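Local coordinates for peptidoglycan synthetase penicillin-binding protein 3 (Bifidobacterium adolescentis, PDB 4YE5) that probably cross-links cell-wall peptidoglycan through a penicillin-binding transpeptidase domain, as other members of its family do, at residues 408-419 with 509-520; 476-484 with 547-558. One frame throughout, in Å; residues are numbered along the deposited sequence.

Both contacts use the five-stranded antiparallel sheet of the transpeptidase domain, but from different sides and at different depths. Interaction 1 is core: helix 408-419 lies on one face of strands 501-510 and 517-524, and almost all of its touching residues are buried, meeting mostly through methyl groups with one pair of hydroxyls. Interaction 2 is nearer the surface, where the loop entering edge strand 484-492 meets the C-terminal end of helix 535-549 and the chain beyond; hydrogen bonds, a bridging water and an aromatic face do the work there. The two join directly, since the backbone of A484 pairs with I509 and that of R482 with A512.

Interaction 1. Residues 408-419 with 509-520; sequences VMQLTNAISVIA and IIPADNPRFVIT
V518 turns both of its methyl groups onto helix 408-419. V518 CG1 lies 3.9 Å from I415 CG2, with T412 CG2 close by, while CG2 of V518 rests near the backbone of S416. The helix runs over strand 517-520 at an angle of 143°, with axes 8.7 Å apart at closest approach, so it is roughly antiparallel to the strand. F517 and I519 point to the other side of the sheet, leaving V518 and T520 for the helix.

The packing is tight around I509 on the adjacent strand. With CG1 of I415 beside the backbone N (chi1 -67°), CG2 stands anti to that N and meets I509 CG1 at 3.8 Å; CD1 of I415 leads away from the strands. A419 CB sits 3.7 Å from I509 CG2. At the other end V408 CG2 slides past T520 CG2, and beside them the two threonine hydroxyls meet, T412 OG1 and T520 OG1 being 2.7 Å apart. T412 OG1 also hydrogen-bonds to V408 O at 2.8 Å, approaching from the opposite face of that carbonyl to the T412 N-H, while S507 is a second partner of T520 OG1. The buried hydroxyls are thus held within a small polar cluster.

Toward solvent the contact thins to P515, whose CB lies 3.7 Å from A419 O; beyond it the type I turn P511-N514 leaves the helix, with N514 exposed. A classic bulge, R516 and F517 facing I510, brings the chain back into the sheet. M246 and Q248 of strand 242-249 touch T412, helix 455-470 packs against I418 and I509, and helix 535-549 covers the opposite face of the sheet at F517 and I519.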
loop_
_atom_site.group_PDB
_atom_site.type_symbol
_atom_site.label_atom_id
_atom_site.label_comp_id
_atom_site.label_asym_id
_atom_site.label_seq_id
_atom_site.Cartn_x
_atom_site.Cartn_y
_atom_site.Cartn_z
ATOM N N VAL A 408 5.209 -0.942 10.976
ATOM C CA VAL A 408 6.369 -1.491 10.299
ATOM C C VAL A 408 7.008 -0.502 9.318
ATOM O O VAL A 408 8.233 -0.521 9.129
ATOM C CB VAL A 408 6.053 -2.881 9.633
ATOM C CG1 VAL A 408 5.211 -2.726 8.368
ATOM C CG2 VAL A 408 7.359 -3.640 9.318
HETATM N N MSE A 409 6.205 0.384 8.714
HETATM C CA MSE A 409 6.745 1.345 7.749
HETATM C C MSE A 409 7.624 2.388 8.455
HETATM O O MSE A 409 8.684 2.786 7.958
HETATM C CB MSE A 409 5.625 2.063 6.970
HETATM C CG MSE A 409 4.764 1.153 6.095
HETATM SE SE MSE A 409 3.290 0.343 7.089
HETATM C CE MSE A 409 2.081 1.882 7.273
ATOM N N GLN A 410 7.156 2.862 9.602
ATOM C CA GLN A 410 7.914 3.838 10.383
ATOM C C GLN A 410 9.223 3.234 10.906
ATOM O O GLN A 410 10.277 3.867 10.861
ATOM C CB GLN A 410 7.083 4.303 11.574
ATOM C CG GLN A 410 5.900 5.183 11.190
ATOM C CD GLN A 410 5.031 5.474 12.390
ATOM O OE1 GLN A 410 4.816 4.588 13.221
ATOM N NE2 GLN A 410 4.540 6.715 12.504
ATOM N N LEU A 411 9.155 2.008 11.404
ATOM C CA LEU A 411 10.352 1.351 11.918
ATOM C C LEU A 411 11.376 1.176 10.789
ATOM O O LEU A 411 12.566 1.424 10.950
ATOM C CB LEU A 411 9.978 -0.019 12.495
ATOM C CG LEU A 411 11.134 -0.777 13.149
ATOM C CD1 LEU A 411 11.770 0.106 14.187
ATOM C CD2 LEU A 411 10.622 -2.077 13.771
ATOM N N THR A 412 10.880 0.772 9.628
ATOM C CA THR A 412 11.720 0.474 8.495
ATOM C C THR A 412 12.352 1.765 7.964
ATOM O O THR A 412 13.528 1.781 7.629
ATOM C CB THR A 412 10.913 -0.242 7.401
ATOM O OG1 THR A 412 10.512 -1.530 7.891
ATOM C CG2 THR A 412 11.747 -0.446 6.142
ATOM N N ASN A 413 11.572 2.843 7.902
ATOM C CA ASN A 413 12.116 4.123 7.481
ATOM C C ASN A 413 13.177 4.661 8.456
ATOM O O ASN A 413 14.169 5.244 8.028
ATOM C CB ASN A 413 11.023 5.181 7.275
ATOM C CG ASN A 413 11.377 6.161 6.160
ATOM O OD1 ASN A 413 12.115 5.811 5.230
ATOM N ND2 ASN A 413 10.855 7.388 6.242
ATOM N N ALA A 414 12.964 4.466 9.751
ATOM C CA ALA A 414 13.940 4.920 10.756
ATOM C C ALA A 414 15.266 4.177 10.586
ATOM O O ALA A 414 16.342 4.768 10.611
ATOM C CB ALA A 414 13.386 4.708 12.178
ATOM N N ILE A 415 15.190 2.865 10.412
ATOM C CA ILE A 415 16.393 2.086 10.137
ATOM C C ILE A 415 17.061 2.479 8.811
ATOM O O ILE A 415 18.296 2.482 8.700
ATOM C CB ILE A 415 16.078 0.581 10.164
ATOM C CG1 ILE A 415 15.702 0.171 11.599
ATOM C CG2 ILE A 415 17.261 -0.246 9.632
ATOM C CD1 ILE A 415 16.833 0.404 12.627
ATOM N N SER A 416 16.259 2.828 7.812
ATOM C CA SER A 416 16.811 3.249 6.525
ATOM C C SER A 416 17.732 4.456 6.699
ATOM O O SER A 416 18.690 4.633 5.934
ATOM C CB SER A 416 15.699 3.615 5.535
ATOM O OG SER A 416 15.319 4.967 5.710
ATOM N N VAL A 417 17.451 5.278 7.705
ATOM C CA VAL A 417 18.276 6.480 7.948
ATOM C C VAL A 417 19.743 6.093 8.152
ATOM O O VAL A 417 20.653 6.755 7.632
ATOM C CB VAL A 417 17.808 7.277 9.198
ATOM C CG1 VAL A 417 18.846 8.335 9.594
ATOM C CG2 VAL A 417 16.469 7.909 8.945
ATOM N N ILE A 418 19.973 5.022 8.910
ATOM C CA ILE A 418 21.339 4.533 9.133
ATOM C C ILE A 418 21.966 3.969 7.846
ATOM O O ILE A 418 23.181 4.038 7.634
ATOM C CB ILE A 418 21.374 3.403 10.209
ATOM C CG1 ILE A 418 20.598 3.805 11.473
ATOM C CG2 ILE A 418 22.791 2.991 10.522
ATOM C CD1 ILE A 418 21.000 5.149 12.067
ATOM N N ALA A 419 21.138 3.352 7.022
ATOM C CA ALA A 419 21.592 2.779 5.743
ATOM C C ALA A 419 21.883 3.835 4.698
ATOM O O ALA A 419 22.685 3.613 3.774
ATOM C CB ALA A 419 20.505 1.799 5.206
ATOM N N ILE A 509 19.737 -4.359 7.270
ATOM C CA ILE A 509 20.245 -3.567 6.149
ATOM C C ILE A 509 21.193 -4.479 5.397
ATOM O O ILE A 509 22.078 -5.074 6.001
ATOM C CB ILE A 509 21.057 -2.353 6.653
ATOM C CG1 ILE A 509 20.145 -1.402 7.438
ATOM C CG2 ILE A 509 21.733 -1.657 5.485
ATOM C CD1 ILE A 509 20.908 -0.406 8.364
ATOM N N ILE A 510 21.012 -4.611 4.088
ATOM C CA ILE A 510 21.816 -5.569 3.344
ATOM C C ILE A 510 22.113 -5.071 1.908
ATOM O O ILE A 510 21.267 -4.428 1.290
ATOM C CB ILE A 510 21.101 -6.954 3.340
ATOM C CG1 ILE A 510 22.025 -8.050 2.794
ATOM C CG2 ILE A 510 19.786 -6.903 2.532
ATOM C CD1 ILE A 510 21.383 -9.427 2.777
ATOM N N PRO A 511 23.352 -5.273 1.409
ATOM C CA PRO A 511 24.534 -5.684 2.189
ATOM C C PRO A 511 25.073 -4.515 3.005
ATOM O O PRO A 511 24.964 -3.368 2.552
ATOM C CB PRO A 511 25.549 -6.116 1.129
ATOM C CG PRO A 511 25.086 -5.475 -0.189
ATOM C CD PRO A 511 23.614 -5.170 -0.042
ATOM N N ALA A 512 25.642 -4.795 4.178
ATOM C CA ALA A 512 26.124 -3.728 5.061
ATOM C C ALA A 512 27.168 -2.813 4.407
ATOM O O ALA A 512 27.252 -1.627 4.730
ATOM C CB ALA A 512 26.691 -4.317 6.368
ATOM N N ASP A 513 27.964 -3.357 3.494
ATOM C CA ASP A 513 29.079 -2.578 2.951
ATOM C C ASP A 513 28.705 -1.738 1.716
ATOM O O ASP A 513 29.517 -0.984 1.209
ATOM C CB ASP A 513 30.307 -3.461 2.699
ATOM C CG ASP A 513 29.992 -4.709 1.891
ATOM O OD1 ASP A 513 28.914 -5.320 2.073
ATOM O OD2 ASP A 513 30.847 -5.099 1.074
ATOM N N ASN A 514 27.457 -1.852 1.270
ATOM C CA ASN A 514 26.928 -1.045 0.162
ATOM C C ASN A 514 25.427 -1.188 0.191
ATOM O O ASN A 514 24.864 -1.873 -0.657
ATOM C CB ASN A 514 27.479 -1.544 -1.194
ATOM C CG ASN A 514 27.052 -0.662 -2.380
ATOM O OD1 ASN A 514 26.503 0.428 -2.200
ATOM N ND2 ASN A 514 27.303 -1.142 -3.602
ATOM N N PRO A 515 24.776 -0.587 1.204
ATOM C CA PRO A 515 23.384 -0.930 1.536
ATOM C C PRO A 515 22.448 -0.785 0.348
ATOM O O PRO A 515 22.468 0.219 -0.346
ATOM C CB PRO A 515 23.033 0.091 2.622
ATOM C CG PRO A 515 24.343 0.296 3.336
ATOM C CD PRO A 515 25.336 0.384 2.165
ATOM N N ARG A 516 21.620 -1.791 0.133
ATOM C CA ARG A 516 20.703 -1.783 -0.995
ATOM C C ARG A 516 19.254 -1.863 -0.520
ATOM O O ARG A 516 18.383 -1.148 -1.021
ATOM C CB ARG A 516 21.024 -2.976 -1.888
ATOM C CG ARG A 516 20.078 -3.163 -3.039
ATOM C CD ARG A 516 20.425 -2.279 -4.205
ATOM N NE ARG A 516 19.676 -2.673 -5.394
ATOM C CZ ARG A 516 20.193 -3.323 -6.427
ATOM N NH1 ARG A 516 21.485 -3.649 -6.442
ATOM N NH2 ARG A 516 19.421 -3.623 -7.459
ATOM N N PHE A 517 18.994 -2.738 0.449
ATOM C CA PHE A 517 17.645 -2.905 0.982
ATOM C C PHE A 517 17.595 -2.830 2.482
ATOM O O PHE A 517 18.559 -3.165 3.164
ATOM C CB PHE A 517 17.060 -4.268 0.583
ATOM C CG PHE A 517 17.027 -4.502 -0.901
ATOM C CD1 PHE A 517 16.122 -3.815 -1.714
ATOM C CD2 PHE A 517 17.889 -5.407 -1.482
ATOM C CE1 PHE A 517 16.100 -4.029 -3.114
ATOM C CE2 PHE A 517 17.885 -5.630 -2.876
ATOM C CZ PHE A 517 16.991 -4.940 -3.688
ATOM N N VAL A 518 16.430 -2.444 2.987
ATOM C CA VAL A 518 16.078 -2.718 4.365
ATOM C C VAL A 518 14.886 -3.661 4.372
ATOM O O VAL A 518 13.925 -3.501 3.597
ATOM C CB VAL A 518 15.711 -1.437 5.135
ATOM C CG1 VAL A 518 15.336 -1.782 6.596
ATOM C CG2 VAL A 518 16.895 -0.467 5.090
ATOM N N ILE A 519 14.973 -4.658 5.231
ATOM C CA ILE A 519 13.985 -5.715 5.299
ATOM C C ILE A 519 13.608 -5.818 6.742
ATOM O O ILE A 519 14.458 -6.063 7.596
ATOM C CB ILE A 519 14.607 -7.077 4.928
ATOM C CG1 ILE A 519 15.222 -7.040 3.514
ATOM C CG2 ILE A 519 13.546 -8.188 4.999
ATOM C CD1 ILE A 519 16.242 -8.174 3.314
ATOM N N THR A 520 12.331 -5.649 7.028
ATOM C CA THR A 520 11.890 -5.750 8.403
ATOM C C THR A 520 10.819 -6.822 8.514
ATOM O O THR A 520 9.930 -6.899 7.672
ATOM C CB THR A 520 11.321 -4.408 8.888
ATOM O OG1 THR A 520 12.326 -3.391 8.764
ATOM C CG2 THR A 520 10.888 -4.508 10.356
#

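Interaction 2. Residues 476-484 with 547-558; sequences VKVDGYRMA and MQKYEVPASSPR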
loop_
_atom_site.group_PDB
_atom_site.type_symbol
_atom_site.label_atom_id
_atom_site.label_comp_id
_atom_site.label_asym_id
_atom_site.label_seq_id
_atom_site.Cartn_x
_atom_site.Cartn_y
_atom_site.Cartn_z
ATOM N N VAL A 476 21.478 -16.778 11.786
ATOM C CA VAL A 476 20.955 -15.773 10.840
ATOM C C VAL A 476 22.081 -15.431 9.857
ATOM O O VAL A 476 23.066 -14.796 10.229
ATOM C CB VAL A 476 20.448 -14.488 11.543
ATOM C CG1 VAL A 476 19.791 -13.520 10.514
ATOM C CG2 VAL A 476 19.465 -14.816 12.666
ATOM N N LYS A 477 21.944 -15.874 8.613
ATOM C CA LYS A 477 23.036 -15.807 7.647
ATOM C C LYS A 477 22.471 -15.610 6.256
ATOM O O LYS A 477 21.472 -16.220 5.918
ATOM C CB LYS A 477 23.815 -17.136 7.590
ATOM C CG LYS A 477 24.825 -17.417 8.694
ATOM C CD LYS A 477 25.683 -18.639 8.302
ATOM C CE LYS A 477 26.439 -19.282 9.503
ATOM N NZ LYS A 477 25.512 -19.898 10.549
ATOM N N VAL A 478 23.137 -14.793 5.442
ATOM C CA VAL A 478 22.898 -14.803 4.009
ATOM C C VAL A 478 24.274 -14.981 3.391
ATOM O O VAL A 478 25.094 -14.056 3.411
ATOM C CB VAL A 478 22.234 -13.508 3.473
ATOM C CG1 VAL A 478 22.080 -13.596 1.939
ATOM C CG2 VAL A 478 20.867 -13.297 4.093
ATOM N N ASP A 479 24.535 -16.183 2.880
ATOM C CA ASP A 479 25.885 -16.561 2.461
ATOM C C ASP A 479 26.457 -15.582 1.435
ATOM O O ASP A 479 25.811 -15.285 0.427
ATOM C CB ASP A 479 25.910 -17.974 1.884
ATOM C CG ASP A 479 27.324 -18.436 1.558
ATOM O OD1 ASP A 479 28.204 -18.253 2.423
ATOM O OD2 ASP A 479 27.561 -18.962 0.444
ATOM N N GLY A 480 27.643 -15.060 1.726
ATOM C CA GLY A 480 28.310 -14.117 0.845
ATOM C C GLY A 480 28.025 -12.655 1.169
ATOM O O GLY A 480 28.605 -11.761 0.565
ATOM N N TYR A 481 27.135 -12.380 2.118
ATOM C CA TYR A 481 26.754 -10.983 2.334
ATOM C C TYR A 481 26.831 -10.543 3.783
ATOM O O TYR A 481 26.376 -11.250 4.687
ATOM C CB TYR A 481 25.341 -10.727 1.784
ATOM C CG TYR A 481 25.238 -11.021 0.290
ATOM C CD1 TYR A 481 24.954 -12.304 -0.170
ATOM C CD2 TYR A 481 25.446 -10.023 -0.648
ATOM C CE1 TYR A 481 24.877 -12.582 -1.528
ATOM C CE2 TYR A 481 25.366 -10.297 -2.015
ATOM C CZ TYR A 481 25.086 -11.574 -2.444
ATOM O OH TYR A 481 25.000 -11.844 -3.801
ATOM N N ARG A 482 27.382 -9.357 3.997
ATOM C CA ARG A 482 27.399 -8.755 5.331
ATOM C C ARG A 482 26.056 -8.100 5.620
ATOM O O ARG A 482 25.477 -7.496 4.724
ATOM C CB ARG A 482 28.532 -7.730 5.410
ATOM C CG ARG A 482 29.912 -8.385 5.337
ATOM C CD ARG A 482 31.028 -7.392 5.038
ATOM N NE ARG A 482 31.029 -6.232 5.926
ATOM C CZ ARG A 482 31.805 -5.166 5.737
ATOM N NH1 ARG A 482 32.651 -5.127 4.708
ATOM N NH2 ARG A 482 31.750 -4.146 6.577
HETATM N N MSE A 483 25.564 -8.227 6.860
HETATM C CA MSE A 483 24.301 -7.608 7.274
HETATM C C MSE A 483 24.518 -6.686 8.456
HETATM O O MSE A 483 25.370 -6.942 9.303
HETATM C CB MSE A 483 23.268 -8.672 7.709
HETATM C CG MSE A 483 22.639 -9.465 6.546
HETATM SE SE MSE A 483 21.319 -10.785 7.153
HETATM C CE MSE A 483 22.529 -12.091 7.806
ATOM N N ALA A 484 23.725 -5.624 8.521
ATOM C CA ALA A 484 23.691 -4.770 9.698
ATOM C C ALA A 484 22.256 -4.866 10.178
ATOM O O ALA A 484 21.329 -4.559 9.422
ATOM C CB ALA A 484 24.024 -3.340 9.347
HETATM N N MSE A 547 19.252 -10.820 -2.950
HETATM C CA MSE A 547 20.612 -10.783 -3.482
HETATM C C MSE A 547 20.696 -11.594 -4.775
HETATM O O MSE A 547 21.411 -11.219 -5.688
HETATM C CB MSE A 547 21.646 -11.322 -2.466
HETATM C CG MSE A 547 21.650 -10.651 -1.114
HETATM SE SE MSE A 547 22.206 -8.786 -1.173
HETATM C CE MSE A 547 20.474 -7.939 -1.138
ATOM N N GLN A 548 19.984 -12.714 -4.839
ATOM C CA GLN A 548 19.986 -13.552 -6.053
ATOM C C GLN A 548 19.189 -12.888 -7.174
ATOM O O GLN A 548 19.644 -12.829 -8.308
ATOM C CB GLN A 548 19.406 -14.951 -5.753
ATOM C CG GLN A 548 18.962 -15.774 -7.000
ATOM C CD GLN A 548 20.071 -16.651 -7.574
ATOM O OE1 GLN A 548 21.091 -16.885 -6.923
ATOM N NE2 GLN A 548 19.871 -17.144 -8.798
ATOM N N LYS A 549 17.993 -12.383 -6.853
ATOM C CA LYS A 549 17.155 -11.751 -7.873
ATOM C C LYS A 549 17.848 -10.565 -8.522
ATOM O O LYS A 549 17.849 -10.436 -9.733
ATOM C CB LYS A 549 15.807 -11.286 -7.310
ATOM C CG LYS A 549 14.892 -10.617 -8.370
ATOM C CD LYS A 549 13.539 -10.205 -7.726
ATOM C CE LYS A 549 12.737 -9.284 -8.645
ATOM N NZ LYS A 549 12.478 -9.985 -9.923
ATOM N N TYR A 550 18.425 -9.689 -7.715
ATOM C CA TYR A 550 19.033 -8.481 -8.278
ATOM C C TYR A 550 20.515 -8.651 -8.563
ATOM O O TYR A 550 21.196 -7.690 -8.938
ATOM C CB TYR A 550 18.758 -7.269 -7.374
ATOM C CG TYR A 550 17.279 -6.963 -7.316
ATOM C CD1 TYR A 550 16.642 -6.303 -8.372
ATOM C CD2 TYR A 550 16.502 -7.385 -6.245
ATOM C CE1 TYR A 550 15.276 -6.044 -8.342
ATOM C CE2 TYR A 550 15.132 -7.116 -6.201
ATOM C CZ TYR A 550 14.525 -6.450 -7.248
ATOM O OH TYR A 550 13.161 -6.191 -7.203
ATOM N N GLU A 551 21.007 -9.883 -8.414
ATOM C CA GLU A 551 22.401 -10.191 -8.740
ATOM C C GLU A 551 23.355 -9.228 -8.038
ATOM O O GLU A 551 24.229 -8.629 -8.665
ATOM C CB GLU A 551 22.614 -10.159 -10.267
ATOM C CG GLU A 551 21.639 -11.074 -11.023
ATOM C CD GLU A 551 21.901 -11.137 -12.525
ATOM O OE1 GLU A 551 21.152 -10.478 -13.279
ATOM O OE2 GLU A 551 22.846 -11.848 -12.951
ATOM N N VAL A 552 23.160 -9.063 -6.733
ATOM C CA VAL A 552 23.959 -8.118 -5.953
ATOM C C VAL A 552 25.369 -8.692 -5.773
ATOM O O VAL A 552 25.520 -9.852 -5.392
ATOM C CB VAL A 552 23.293 -7.843 -4.578
ATOM C CG1 VAL A 552 24.087 -6.786 -3.784
ATOM C CG2 VAL A 552 21.816 -7.393 -4.774
ATOM N N PRO A 553 26.409 -7.887 -6.056
ATOM C CA PRO A 553 27.767 -8.389 -5.843
ATOM C C PRO A 553 28.011 -8.767 -4.381
ATOM O O PRO A 553 27.550 -8.051 -3.488
ATOM C CB PRO A 553 28.654 -7.195 -6.230
ATOM C CG PRO A 553 27.808 -6.342 -7.105
ATOM C CD PRO A 553 26.406 -6.501 -6.561
ATOM N N ALA A 554 28.711 -9.877 -4.155
ATOM C CA ALA A 554 29.056 -10.334 -2.813
ATOM C C ALA A 554 29.810 -9.269 -2.010
ATOM O O ALA A 554 30.520 -8.440 -2.572
ATOM C CB ALA A 554 29.868 -11.619 -2.897
ATOM N N SER A 555 29.656 -9.294 -0.691
ATOM C CA SER A 555 30.354 -8.335 0.166
ATOM C C SER A 555 31.863 -8.510 0.130
ATOM O O SER A 555 32.364 -9.597 -0.135
ATOM C CB SER A 555 29.874 -8.475 1.615
ATOM O OG SER A 555 28.523 -8.042 1.756
ATOM N N SER A 556 32.580 -7.432 0.424
ATOM C CA SER A 556 34.008 -7.486 0.707
ATOM C C SER A 556 34.239 -7.806 2.186
ATOM O O SER A 556 33.348 -7.608 3.014
ATOM C CB SER A 556 34.662 -6.147 0.350
ATOM O OG SER A 556 34.600 -5.906 -1.049
ATOM N N PRO A 557 35.435 -8.314 2.527
ATOM C CA PRO A 557 35.717 -8.628 3.932
ATOM C C PRO A 557 35.563 -7.408 4.844
ATOM O O PRO A 557 35.912 -6.287 4.464
ATOM C CB PRO A 557 37.186 -9.080 3.897
ATOM C CG PRO A 557 37.376 -9.641 2.515
ATOM C CD PRO A 557 36.522 -8.758 1.630
ATOM N N ARG A 558 35.014 -7.628 6.033
ATOM C CA ARG A 558 34.925 -6.588 7.054
ATOM C C ARG A 558 36.304 -6.301 7.677
ATOM O O ARG A 558 36.941 -7.203 8.214
ATOM C CB ARG A 558 33.928 -7.016 8.140
ATOM C CG ARG A 558 33.574 -5.904 9.122
ATOM C CD ARG A 558 32.619 -6.383 10.232
ATOM N NE ARG A 558 32.168 -5.240 11.018
ATOM C CZ ARG A 558 31.663 -5.304 12.242
ATOM N NH1 ARG A 558 31.521 -6.475 12.853
ATOM N NH2 ARG A 558 31.302 -4.184 12.857
HETATM O O HOH W 1 31.538 -12.086 0.575
#
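The backbones meet where the type II turn V478-Y481 comes against the extended chain after helix 535-549: S555 N bonds to G480 O at 3.0 Å, nearly in line with the carbonyl, and R482 N returns to S555 OG at 2.8 Å, almost straight at 176°. A water donates to both G480 O and S555 O, and the positive phi of G480 suits glycine.

Y481 turns one ring face to M547. CG of selenomethionine M547 stands 3.6 Å from the centroid of the Y481 ring, directly over the face, as a CH-pi contact; bends at chi2 and chi3 carry SE across the same face, 3.9 Å from the centroid, a Met-aromatic contact. At the ring's edge Y481 OH donates to V552 O at 2.6 Å.

R482 reaches along S555 and, bent at chi3 (52°), sends NH1 to S556 O at 3.1 Å. That oxygen lies in the guanidinium plane, but NH1 stands above the carbonyl plane. The R558 side chain crosses that of R482 at about a right angle, its CA over one guanidinium face toward the rim, while the two guanidinium planes are 34° apart. R482 NE forms a salt bridge with E466, which probably offsets the two like charges; R558 NH2 hydrogen-bonds to S467 OG. D513 grips S555 OG and S556 N from the neighbouring turn.

The helix end is a Schellman motif, with E551 at C-prime and V552 N bonded to M547 O. It turns the chain toward Y481, tying the C-terminal segment to the loop leading into edge strand 484-492 of the transpeptidase sheet.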